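PDB 6Q1I: endoglucanase A from Clostridium longisporum, which hydrolyses internal beta-1,4-glucosidic linkages in cellulose, lichenan and barley beta-glucan and also attacks xylan, this chain being its glycoside hydrolase family 5 catalytic domain. Local coordinates for residues Q160-L163 with E169-G172; E176-V181 with S214-N219; K183-A188 with M205-A210; G118-P123 with S129-K134; H234-S237 with A242-T245. All coordinates share one frame; numbering follows the deposited sequence.

Contact 1. Residues Q160-L163 with E169-G172. Unlike the reference sequence in segment 160-163: Gln160 (reference Glu).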
# COMPACT_ATOMS: atom_id res chain seq x y z
N GLN A 160 -1.12 -6.96 -3.72
CA GLN A 160 -0.77 -7.16 -5.13
C GLN A 160 -1.24 -8.54 -5.57
O GLN A 160 -0.44 -9.38 -6.00
CB GLN A 160 0.74 -7.00 -5.33
CG GLN A 160 1.23 -5.59 -5.04
CD GLN A 160 2.70 -5.39 -5.33
OE1 GLN A 160 3.46 -6.34 -5.51
NE2 GLN A 160 3.11 -4.16 -5.36
N PRO A 161 -2.54 -8.79 -5.51
CA PRO A 161 -3.05 -10.15 -5.76
C PRO A 161 -2.80 -10.56 -7.21
O PRO A 161 -3.15 -9.84 -8.14
CB PRO A 161 -4.54 -10.03 -5.44
CG PRO A 161 -4.86 -8.59 -5.69
CD PRO A 161 -3.64 -7.85 -5.21
N ARG A 162 -2.21 -11.74 -7.39
CA ARG A 162 -1.72 -12.14 -8.70
C ARG A 162 -1.47 -13.65 -8.71
O ARG A 162 -1.52 -14.31 -7.66
CB ARG A 162 -0.43 -11.40 -9.05
CG ARG A 162 0.75 -11.76 -8.12
CD ARG A 162 1.92 -10.79 -8.23
NE ARG A 162 3.05 -11.22 -7.41
CZ ARG A 162 3.22 -10.91 -6.12
NH1 ARG A 162 2.34 -10.18 -5.46
NH2 ARG A 162 4.31 -11.34 -5.48
N LEU A 163 -1.18 -14.18 -9.90
CA LEU A 163 -0.88 -15.61 -10.08
C LEU A 163 0.60 -15.86 -9.79
O LEU A 163 1.43 -16.06 -10.68
CB LEU A 163 -1.26 -16.06 -11.49
CG LEU A 163 -2.74 -16.07 -11.84
CD1 LEU A 163 -2.93 -16.30 -13.34
CD2 LEU A 163 -3.50 -17.14 -11.05
N GLU A 169 2.49 -13.95 -13.58
CA GLU A 169 2.59 -13.24 -12.31
C GLU A 169 2.78 -11.74 -12.52
O GLU A 169 2.07 -10.93 -11.91
CB GLU A 169 3.75 -13.80 -11.48
CG GLU A 169 3.95 -13.07 -10.17
CD GLU A 169 4.87 -13.77 -9.18
OE1 GLU A 169 5.45 -14.83 -9.51
OE2 GLU A 169 4.98 -13.22 -8.06
N TRP A 170 3.73 -11.36 -13.38
CA TRP A 170 4.15 -9.97 -13.55
C TRP A 170 3.81 -9.41 -14.92
O TRP A 170 4.32 -8.34 -15.29
CB TRP A 170 5.64 -9.83 -13.25
CG TRP A 170 6.00 -10.13 -11.83
CD1 TRP A 170 6.84 -11.10 -11.39
CD2 TRP A 170 5.51 -9.45 -10.66
NE1 TRP A 170 6.92 -11.06 -10.01
CE2 TRP A 170 6.12 -10.06 -9.54
CE3 TRP A 170 4.62 -8.38 -10.46
CZ2 TRP A 170 5.87 -9.63 -8.24
CZ3 TRP A 170 4.38 -7.96 -9.16
CH2 TRP A 170 5.00 -8.58 -8.07
N THR A 171 2.94 -10.07 -15.67
CA THR A 171 2.56 -9.64 -17.01
C THR A 171 1.12 -9.16 -17.09
O THR A 171 0.62 -8.95 -18.19
CB THR A 171 2.76 -10.78 -18.01
OG1 THR A 171 1.88 -11.86 -17.65
CG2 THR A 171 4.20 -11.27 -17.98
N GLY A 172 0.43 -9.00 -15.97
CA GLY A 172 -0.94 -8.52 -15.97
C GLY A 172 -2.00 -9.59 -15.89
O GLY A 172 -3.20 -9.26 -15.99
O HOH W 1 6.62 -13.06 -6.02
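Arg162, Glu169 and Trp170 carry this contact. It lies within the loop that follows strand 153-156 of the TIM barrel. The same loop holds Gln160, the position of the proton donor by similarity, where glutamate is the reference residue. Glu169 takes one edge of the Arg162 guanidinium. The salt bridge runs from Arg162 NE to Glu169 OE2 at 2.9 Å and is fairly straight, with an angle of 158° at the hydrogen. It uses the anti lone pair of OE2, and the carboxylate and guanidinium are nearly coplanar. A weak second bond comes from Arg162 NH2, and a water joins that same nitrogen to OE2. Glu169 OE1 is held separately by Gly165 N.

Trp170 lies over one face of the guanidinium, the two planes 23° apart. Its CZ2 is 3.3 Å from Arg162 NE. Lower down the chain, Arg162 CD makes a CH-pi contact with the six-membered ring of Trp170. The arginine thus has an acid at its edge and an indole over one face, which should fix its rotation. On the far side of the group, Arg162 NH1 donates to the backbone O of Gln160 at 2.9 Å. The Gln160 side chain gives its NE2 to His234. Its OE1 meets the Trp170 rim in the ring plane, 3.7 Å from CH2, with the amide nearly perpendicular to the indole.

Contact 2. Residues E176-V181 with S214-N219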
# COMPACT_ATOMS: atom_id res chain seq x y z
N GLU A 176 -9.37 -14.75 -16.50
CA GLU A 176 -9.84 -15.48 -15.33
C GLU A 176 -9.32 -14.85 -14.04
O GLU A 176 -10.09 -14.58 -13.11
CB GLU A 176 -9.39 -16.94 -15.41
CG GLU A 176 -9.45 -17.69 -14.08
CD GLU A 176 -8.99 -19.12 -14.18
OE1 GLU A 176 -8.45 -19.52 -15.24
OE2 GLU A 176 -9.16 -19.86 -13.19
N SER A 177 -8.01 -14.61 -13.97
CA SER A 177 -7.45 -14.17 -12.70
C SER A 177 -7.80 -12.71 -12.40
O SER A 177 -7.97 -12.35 -11.23
CB SER A 177 -5.94 -14.43 -12.65
OG SER A 177 -5.24 -13.82 -13.71
N ARG A 178 -7.93 -11.87 -13.43
CA ARG A 178 -8.41 -10.50 -13.19
C ARG A 178 -9.86 -10.51 -12.71
O ARG A 178 -10.23 -9.73 -11.82
CB ARG A 178 -8.20 -9.62 -14.42
CG ARG A 178 -6.73 -9.41 -14.78
CD ARG A 178 -6.50 -8.40 -15.91
NE ARG A 178 -7.10 -8.80 -17.18
CZ ARG A 178 -6.51 -9.53 -18.12
NH1 ARG A 178 -5.26 -9.96 -17.98
NH2 ARG A 178 -7.17 -9.84 -19.23
N ASP A 179 -10.68 -11.40 -13.26
CA ASP A 179 -12.05 -11.57 -12.77
C ASP A 179 -12.05 -12.00 -11.30
O ASP A 179 -12.75 -11.42 -10.48
CB ASP A 179 -12.75 -12.61 -13.65
CG ASP A 179 -14.21 -12.82 -13.30
OD1 ASP A 179 -14.88 -11.87 -12.87
OD2 ASP A 179 -14.68 -13.97 -13.47
N VAL A 180 -11.22 -13.00 -10.95
CA VAL A 180 -11.23 -13.49 -9.58
C VAL A 180 -10.72 -12.44 -8.60
O VAL A 180 -11.23 -12.32 -7.49
CB VAL A 180 -10.50 -14.84 -9.45
CG1 VAL A 180 -10.42 -15.28 -7.99
CG2 VAL A 180 -11.21 -15.91 -10.29
N VAL A 181 -9.72 -11.63 -9.00
CA VAL A 181 -9.29 -10.54 -8.13
C VAL A 181 -10.46 -9.60 -7.83
O VAL A 181 -10.67 -9.19 -6.69
CB VAL A 181 -8.08 -9.79 -8.72
CG1 VAL A 181 -7.85 -8.48 -7.97
CG2 VAL A 181 -6.85 -10.66 -8.66
N SER A 214 -1.02 -0.91 -15.43
CA SER A 214 -1.06 -1.13 -16.86
C SER A 214 -2.49 -0.97 -17.37
O SER A 214 -3.47 -1.13 -16.63
CB SER A 214 -0.58 -2.53 -17.20
OG SER A 214 -1.53 -3.52 -16.84
N SER A 215 -2.61 -0.67 -18.66
CA SER A 215 -3.93 -0.52 -19.25
C SER A 215 -4.77 -1.77 -19.07
O SER A 215 -5.96 -1.68 -18.74
CB SER A 215 -3.81 -0.12 -20.72
OG SER A 215 -3.16 -1.12 -21.48
N THR A 216 -4.18 -2.96 -19.25
CA THR A 216 -4.97 -4.18 -19.17
C THR A 216 -5.56 -4.37 -17.77
O THR A 216 -6.74 -4.70 -17.62
CB THR A 216 -4.13 -5.39 -19.56
OG1 THR A 216 -3.77 -5.29 -20.95
CG2 THR A 216 -4.90 -6.69 -19.35
N THR A 217 -4.74 -4.17 -16.74
CA THR A 217 -5.22 -4.41 -15.38
C THR A 217 -6.13 -3.29 -14.90
O THR A 217 -7.14 -3.56 -14.24
CB THR A 217 -4.03 -4.62 -14.44
OG1 THR A 217 -3.12 -3.53 -14.55
CG2 THR A 217 -3.30 -5.92 -14.80
N MET A 218 -5.83 -2.03 -15.23
CA MET A 218 -6.75 -0.95 -14.90
C MET A 218 -8.09 -1.15 -15.59
O MET A 218 -9.15 -0.97 -14.98
CB MET A 218 -6.19 0.40 -15.35
CG MET A 218 -5.14 1.01 -14.49
SD MET A 218 -5.12 2.79 -14.80
CE MET A 218 -4.58 2.84 -16.50
N ASN A 219 -8.06 -1.45 -16.89
CA ASN A 219 -9.31 -1.51 -17.63
C ASN A 219 -10.25 -2.56 -17.06
O ASN A 219 -11.47 -2.35 -17.05
CB ASN A 219 -9.06 -1.75 -19.11
CG ASN A 219 -8.49 -0.53 -19.81
OD1 ASN A 219 -8.52 0.58 -19.28
ND2 ASN A 219 -7.97 -0.74 -21.01
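Arg178 and Thr217 mark the closest approach of the two backbones, with their CA atoms 7.2 Å apart. Arg178 lies in the first turns of helix 175-194. Thr217 lies in the short helix 215-219, for which Ser214 is the N-cap residue. The Arg178 side chain points across to the short helix.

Thr216 and Arg178 make the main contact. The arginine chain bends at its third torsion (chi3 -62°), which turns the guanidinium across the threonine. The Thr216 methyl CG2 then lies over the centre of the flat group, 3.5 Å from Arg178 CZ. The two side chains meet at about a right angle. Nearer its own backbone, Arg178 CD rests against the Thr217 methyl, CD to CG2 being 4.2 Å. Thr217 turns its hydroxyl elsewhere, with OG1 bonded to Ser212 O.

The N-H groups of Arg178 are used outside the two segments. Its NE forms a salt bridge with Asp220, just past the short helix, and its NH1 donates to Gly172 O. The chemistry is therefore divided. The N-H groups serve charge and hydrogen bonds, while one face packs on a methyl group. This joins two helices on the outside of the barrel without a direct polar link between the segments.

Contact 3. Residues K183-A188 with M205-A210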
# COMPACT_ATOMS: atom_id res chain seq x y z
N LYS A 183 -13.57 -10.39 -7.79
CA LYS A 183 -14.49 -11.11 -6.92
C LYS A 183 -13.98 -11.17 -5.48
O LYS A 183 -14.77 -11.07 -4.54
CB LYS A 183 -14.75 -12.51 -7.48
CG LYS A 183 -15.54 -12.47 -8.80
CD LYS A 183 -15.69 -13.82 -9.50
CE LYS A 183 -16.75 -13.72 -10.61
NZ LYS A 183 -16.68 -14.84 -11.60
N TYR A 184 -12.68 -11.35 -5.29
CA TYR A 184 -12.12 -11.33 -3.94
C TYR A 184 -12.26 -9.94 -3.32
O TYR A 184 -12.59 -9.82 -2.13
CB TYR A 184 -10.65 -11.76 -3.96
CG TYR A 184 -10.36 -13.22 -4.27
CD1 TYR A 184 -11.35 -14.19 -4.19
CD2 TYR A 184 -9.08 -13.62 -4.61
CE1 TYR A 184 -11.07 -15.52 -4.46
CE2 TYR A 184 -8.79 -14.94 -4.87
CZ TYR A 184 -9.78 -15.89 -4.81
OH TYR A 184 -9.53 -17.21 -5.08
N ASN A 185 -11.97 -8.89 -4.09
CA ASN A 185 -12.15 -7.53 -3.58
C ASN A 185 -13.59 -7.30 -3.16
O ASN A 185 -13.86 -6.71 -2.10
CB ASN A 185 -11.76 -6.49 -4.64
CG ASN A 185 -10.26 -6.32 -4.81
OD1 ASN A 185 -9.46 -6.61 -3.91
ND2 ASN A 185 -9.87 -5.81 -5.97
N ALA A 186 -14.55 -7.73 -4.00
CA ALA A 186 -15.96 -7.52 -3.69
C ALA A 186 -16.38 -8.30 -2.45
O ALA A 186 -17.18 -7.82 -1.64
CB ALA A 186 -16.83 -7.91 -4.89
N ALA A 187 -15.84 -9.52 -2.29
CA ALA A 187 -16.16 -10.33 -1.13
C ALA A 187 -15.62 -9.71 0.15
O ALA A 187 -16.30 -9.69 1.18
CB ALA A 187 -15.61 -11.75 -1.30
N ALA A 188 -14.38 -9.20 0.10
CA ALA A 188 -13.82 -8.52 1.25
C ALA A 188 -14.64 -7.28 1.61
O ALA A 188 -14.93 -7.04 2.79
CB ALA A 188 -12.38 -8.13 0.96
N MET A 205 -10.03 0.94 -0.09
CA MET A 205 -9.18 0.76 -1.24
C MET A 205 -9.17 -0.70 -1.68
O MET A 205 -9.24 -1.61 -0.84
CB MET A 205 -7.74 1.16 -0.88
CG MET A 205 -7.54 2.65 -0.74
SD MET A 205 -5.95 3.16 -0.04
CE MET A 205 -4.82 2.37 -1.17
N MET A 206 -9.08 -0.91 -2.99
CA MET A 206 -8.95 -2.26 -3.52
C MET A 206 -8.12 -2.21 -4.79
O MET A 206 -8.28 -1.26 -5.58
CB MET A 206 -10.30 -2.92 -3.80
CG MET A 206 -11.24 -2.11 -4.66
SD MET A 206 -12.90 -2.81 -4.72
CE MET A 206 -13.28 -2.95 -3.03
N PRO A 207 -7.24 -3.18 -5.01
CA PRO A 207 -6.29 -3.09 -6.12
C PRO A 207 -6.77 -3.72 -7.42
O PRO A 207 -7.65 -4.59 -7.45
CB PRO A 207 -5.08 -3.88 -5.60
CG PRO A 207 -5.72 -4.95 -4.75
CD PRO A 207 -6.89 -4.27 -4.08
N THR A 208 -6.14 -3.27 -8.50
CA THR A 208 -6.10 -4.03 -9.73
C THR A 208 -5.28 -5.31 -9.51
O THR A 208 -4.62 -5.49 -8.48
CB THR A 208 -5.41 -3.21 -10.81
OG1 THR A 208 -4.11 -2.88 -10.32
CG2 THR A 208 -6.16 -1.94 -11.13
N TYR A 209 -5.31 -6.20 -10.50
CA TYR A 209 -4.42 -7.36 -10.49
C TYR A 209 -2.98 -6.88 -10.33
O TYR A 209 -2.52 -6.00 -11.07
CB TYR A 209 -4.60 -8.15 -11.79
CG TYR A 209 -3.69 -9.36 -11.94
CD1 TYR A 209 -4.16 -10.65 -11.71
CD2 TYR A 209 -2.38 -9.21 -12.35
CE1 TYR A 209 -3.33 -11.76 -11.87
CE2 TYR A 209 -1.54 -10.30 -12.50
CZ TYR A 209 -2.03 -11.57 -12.27
OH TYR A 209 -1.20 -12.67 -12.42
N ALA A 210 -2.29 -7.45 -9.35
CA ALA A 210 -0.90 -7.13 -9.01
C ALA A 210 -0.71 -5.67 -8.60
O ALA A 210 0.43 -5.20 -8.48
CB ALA A 210 0.08 -7.48 -10.13
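Asn185 reaches from helix 175-194 to Pro207 and Met206 on strand 204-208, the fifth strand of the TIM barrel. The contact is buried between the barrel wall and the helix that precedes this strand in the chain. The backbones are nearest at Asn185 and Met206, whose CA atoms are 6.2 Å apart.

One hydrogen bond is made between the segments. Asn185 ND2 donates to the backbone O of Pro207 at 2.9 Å. The angle at the hydrogen is 140°, so the bond is bent. Even so, the nitrogen lies in the carbonyl plane, on a lone pair of the oxygen, and that oxygen lies close to the amide plane of Asn185. The other end of the amide is held by Thr157, whose OG1 bonds Asn185 OD1. A partner at each end should hold the amide in this orientation.

The rest is van der Waals packing. Asn185 CG sits 3.5 Å from Met206 CB. The Met206 chain starts between its own backbone N and carbonyl carbon (chi1 52°) and runs on extended, which brings SD to 3.9 Å from Asn185 CB. The bend at the last torsion then takes the methyl CE toward Asn185 O. On the Pro207 side, the ring carbon CD lies 3.5 Å from Asn185 OD1. Tyr184, one residue earlier, packs on helix 128-145, and Met206 also packs on Leu189.

A polar side chain is thus accommodated in an otherwise apolar helix-strand interface. Its amide has a partner at each end, the strand backbone and a threonine hydroxyl just after the neighbouring strand 153-156.

Contact 4. Residues G118-P123 with S129-K134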
# COMPACT_ATOMS: atom_id res chain seq x y z
N GLY A 118 -0.40 -14.12 -0.81
CA GLY A 118 -0.50 -14.78 -2.10
C GLY A 118 -0.22 -16.28 -2.11
O GLY A 118 -0.50 -16.93 -3.12
N ASN A 119 0.34 -16.83 -1.03
CA ASN A 119 0.44 -18.28 -0.93
C ASN A 119 -0.92 -18.94 -0.77
O ASN A 119 -1.05 -20.13 -1.06
CB ASN A 119 1.33 -18.69 0.25
CG ASN A 119 0.77 -18.23 1.58
OD1 ASN A 119 0.54 -17.05 1.76
ND2 ASN A 119 0.50 -19.16 2.48
N TRP A 120 -1.93 -18.20 -0.29
CA TRP A 120 -3.27 -18.73 -0.12
C TRP A 120 -4.34 -17.97 -0.89
O TRP A 120 -5.31 -18.58 -1.33
CB TRP A 120 -3.64 -18.89 1.37
CG TRP A 120 -3.81 -17.62 2.17
CD1 TRP A 120 -2.84 -16.91 2.82
CD2 TRP A 120 -5.04 -16.93 2.43
NE1 TRP A 120 -3.38 -15.82 3.45
CE2 TRP A 120 -4.73 -15.81 3.22
CE3 TRP A 120 -6.36 -17.15 2.06
CZ2 TRP A 120 -5.71 -14.90 3.65
CZ3 TRP A 120 -7.33 -16.26 2.48
CH2 TRP A 120 -7.00 -15.15 3.27
N VAL A 121 -4.19 -16.66 -1.08
CA VAL A 121 -5.12 -15.89 -1.91
C VAL A 121 -4.69 -16.08 -3.36
O VAL A 121 -3.89 -15.30 -3.90
CB VAL A 121 -5.19 -14.41 -1.50
CG1 VAL A 121 -6.14 -13.65 -2.42
CG2 VAL A 121 -5.64 -14.29 -0.06
N ILE A 122 -5.17 -17.14 -3.98
CA ILE A 122 -4.78 -17.55 -5.32
C ILE A 122 -5.94 -17.22 -6.25
O ILE A 122 -7.03 -17.79 -6.08
CB ILE A 122 -4.44 -19.05 -5.35
CG1 ILE A 122 -3.24 -19.34 -4.45
CG2 ILE A 122 -4.19 -19.49 -6.78
CD1 ILE A 122 -3.14 -20.80 -4.06
N PRO A 123 -5.78 -16.30 -7.21
CA PRO A 123 -6.93 -15.84 -8.02
C PRO A 123 -7.21 -16.72 -9.23
O PRO A 123 -6.99 -16.33 -10.39
CB PRO A 123 -6.52 -14.41 -8.39
CG PRO A 123 -5.01 -14.50 -8.53
CD PRO A 123 -4.56 -15.50 -7.48
N SER A 129 -13.34 -21.31 -4.16
CA SER A 129 -14.18 -21.83 -3.09
C SER A 129 -13.42 -22.01 -1.78
O SER A 129 -14.04 -22.03 -0.71
CB SER A 129 -14.82 -23.16 -3.50
OG SER A 129 -13.83 -24.17 -3.61
N SER A 130 -12.10 -22.15 -1.84
CA SER A 130 -11.31 -22.27 -0.62
C SER A 130 -10.80 -20.92 -0.12
O SER A 130 -10.62 -20.75 1.08
CB SER A 130 -10.14 -23.23 -0.84
OG SER A 130 -9.33 -22.84 -1.92
N VAL A 131 -10.61 -19.96 -1.01
CA VAL A 131 -10.10 -18.65 -0.62
C VAL A 131 -11.21 -17.79 -0.04
O VAL A 131 -11.02 -17.13 0.99
CB VAL A 131 -9.46 -17.95 -1.83
CG1 VAL A 131 -9.06 -16.52 -1.47
CG2 VAL A 131 -8.27 -18.75 -2.33
N THR A 132 -12.37 -17.76 -0.69
CA THR A 132 -13.36 -16.72 -0.39
C THR A 132 -13.87 -16.80 1.04
O THR A 132 -13.88 -15.75 1.72
CB THR A 132 -14.49 -16.75 -1.43
OG1 THR A 132 -13.93 -16.60 -2.75
CG2 THR A 132 -15.47 -15.61 -1.17
N PRO A 133 -14.28 -17.95 1.57
CA PRO A 133 -14.77 -17.95 2.96
C PRO A 133 -13.71 -17.51 3.95
O PRO A 133 -14.02 -16.83 4.93
CB PRO A 133 -15.23 -19.40 3.19
CG PRO A 133 -15.35 -20.01 1.85
CD PRO A 133 -14.46 -19.26 0.91
N LYS A 134 -12.46 -17.91 3.72
CA LYS A 134 -11.37 -17.55 4.62
C LYS A 134 -11.07 -16.06 4.56
O LYS A 134 -10.90 -15.41 5.59
CB LYS A 134 -10.14 -18.38 4.27
CG LYS A 134 -8.91 -18.11 5.09
CD LYS A 134 -7.83 -19.12 4.77
CE LYS A 134 -6.50 -18.76 5.37
NZ LYS A 134 -5.49 -19.83 5.09
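Trp120 and Lys134 lie face against chain. The lysine is fully extended (chi1 178° and all later torsions likewise) and runs over one face of the indole. Its CG begins just outside the rim of the six-membered ring, 3.6 Å from Trp120 CZ3. Farther on, Lys134 CE makes a CH-pi contact, 3.7 Å from the centroid of that ring. The ammonium reaches the five-membered ring, with Lys134 NZ 4.2 Å from its centroid and over the face, a cation-pi pair. The opposite face of the indole is covered by Val121 CG2, from the next residue of its own loop. The ring is therefore held between a valine methyl and the lysine chain. Trp120 NE1 is bonded outside the segments, to Glu117 OE1.

Val131 comes in next to this layer. Its CG2 presses on the backbone, only 3.1 Å from Trp120 O, and also approaches Ile122 N. These are the two polar ends of the inverse gamma turn centred on Val121. The other methyl, Val131 CG1, is 4.2 Å from Val121 CG1 and also packs on the indole at CZ3. Tyr184 of helix 175-194 packs on both valines.

The arrangement is a beta-alpha loop of the TIM barrel folded back on the helix it leads into. Here the loop after strand 109-113 packs on the first turns of helix 128-145.

Contact 5. Residues H234-S237 with A242-T245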
# COMPACT_ATOMS: atom_id res chain seq x y z
N HIS A 234 0.08 0.46 -7.53
CA HIS A 234 1.47 0.69 -7.14
C HIS A 234 2.23 1.04 -8.40
O HIS A 234 2.01 0.44 -9.46
CB HIS A 234 2.05 -0.55 -6.46
CG HIS A 234 1.31 -0.93 -5.22
ND1 HIS A 234 1.48 -2.13 -4.58
CD2 HIS A 234 0.37 -0.27 -4.51
CE1 HIS A 234 0.68 -2.20 -3.54
NE2 HIS A 234 -0.01 -1.08 -3.47
N ALA A 235 3.10 2.05 -8.31
CA ALA A 235 3.72 2.60 -9.52
C ALA A 235 5.14 3.06 -9.18
O ALA A 235 5.41 4.24 -8.93
CB ALA A 235 2.87 3.72 -10.11
N TYR A 236 6.06 2.10 -9.19
CA TYR A 236 7.48 2.36 -9.02
C TYR A 236 8.02 2.79 -10.38
O TYR A 236 8.68 2.04 -11.10
CB TYR A 236 8.17 1.10 -8.51
CG TYR A 236 7.80 0.70 -7.10
CD1 TYR A 236 6.74 -0.17 -6.85
CD2 TYR A 236 8.53 1.17 -6.02
CE1 TYR A 236 6.43 -0.55 -5.56
CE2 TYR A 236 8.23 0.79 -4.74
CZ TYR A 236 7.18 -0.06 -4.50
OH TYR A 236 6.90 -0.45 -3.22
N SER A 237 7.76 4.05 -10.70
CA SER A 237 7.95 4.53 -12.06
C SER A 237 8.98 5.64 -12.12
O SER A 237 9.11 6.44 -11.19
CB SER A 237 6.62 5.06 -12.60
OG SER A 237 5.67 4.01 -12.57
N ALA A 242 13.65 3.27 -11.23
CA ALA A 242 13.18 3.18 -9.85
C ALA A 242 13.48 1.84 -9.19
O ALA A 242 13.76 1.79 -7.99
CB ALA A 242 11.67 3.45 -9.81
N MET A 243 13.43 0.73 -9.94
CA MET A 243 13.42 -0.58 -9.32
C MET A 243 14.37 -1.59 -9.96
O MET A 243 14.86 -2.49 -9.27
CB MET A 243 11.98 -1.11 -9.32
CG MET A 243 11.75 -2.42 -8.61
SD MET A 243 9.99 -2.67 -8.25
CE MET A 243 9.21 -2.08 -9.73
N ASP A 244 14.63 -1.48 -11.25
CA ASP A 244 15.37 -2.52 -11.95
C ASP A 244 16.85 -2.50 -11.60
O ASP A 244 17.47 -1.43 -11.51
CB ASP A 244 15.18 -2.36 -13.47
CG ASP A 244 15.82 -3.50 -14.24
OD1 ASP A 244 15.39 -4.65 -14.05
OD2 ASP A 244 16.75 -3.25 -15.03
N THR A 245 17.42 -3.69 -11.41
CA THR A 245 18.85 -3.86 -11.17
C THR A 245 19.54 -4.69 -12.25
O THR A 245 20.70 -5.09 -12.07
CB THR A 245 19.09 -4.51 -9.80
OG1 THR A 245 18.44 -5.79 -9.76
CG2 THR A 245 18.55 -3.64 -8.70
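Met243 lays its thioether against the base of the Tyr236 side chain and the near part of the ring. This Met-aromatic contact lies among the loops at the C-terminal end of the TIM barrel strands. Residues 234-237 leave strand 229-234, and residues 242-245 leave the short helix 239-242. Met243 SD is 4.6 Å from the centroid of the Tyr236 ring, at an oblique position. The terminal methyl comes closer, with Met243 CE 3.6 Å from Tyr236 CB. The methionine starts extended, its CG opposite the backbone N (chi1 -175°). The bend at its last torsion turns CE back toward the tyrosine.

Tyr236 sets out toward residues 242-245, but its ring then leads away from them, toward the presumed catalytic residues. Its hydroxyl makes a weak hydrogen bond with Gln284, a changed residue at the position of the nucleophile by similarity. The ring also meets that of Phe330. Met243 packs on the base of a residue whose ring lies beside the presumed active site. His234, two residues earlier, bonds Gln160, so both presumed catalytic positions are contacted by this short run of chain.

Ala242, at the end of the short helix, packs against Tyr236, the centre of an inverse gamma turn. Their CB atoms are 4.4 Å apart. Ser237 turns its side chain the other way, and its OG bonds Glu265 of helix 256-275. The Ala242 methyl also covers the peptide between Tyr236 and Ser237, its CB lying 3.5 Å from Tyr236 O and 4.1 Å from Ser237 N.

In the fold
From the N terminus, contact 4 comes first and folds the loop after strand 109-113 onto helix 128-145. Contact 1 follows and closes a loop after strand 153-156. Contact 2 then spans from helix 175-194 to helix 215-219. Contact 3 falls wholly within that span, joining the same helix to strand 204-208. Contact 5 closes a short loop after strand 229-234. No two contacts cross. Contacts 1 to 4 adjoin one another: Pro123 packs on Leu163 and Val181, Tyr184 bonds Ile122, and Tyr209 bonds Leu163. Contact 5 touches only contact 1, through Gln160 and His234. Together they tie loops at the active-site end, the helices outside and one strand of the barrel wall.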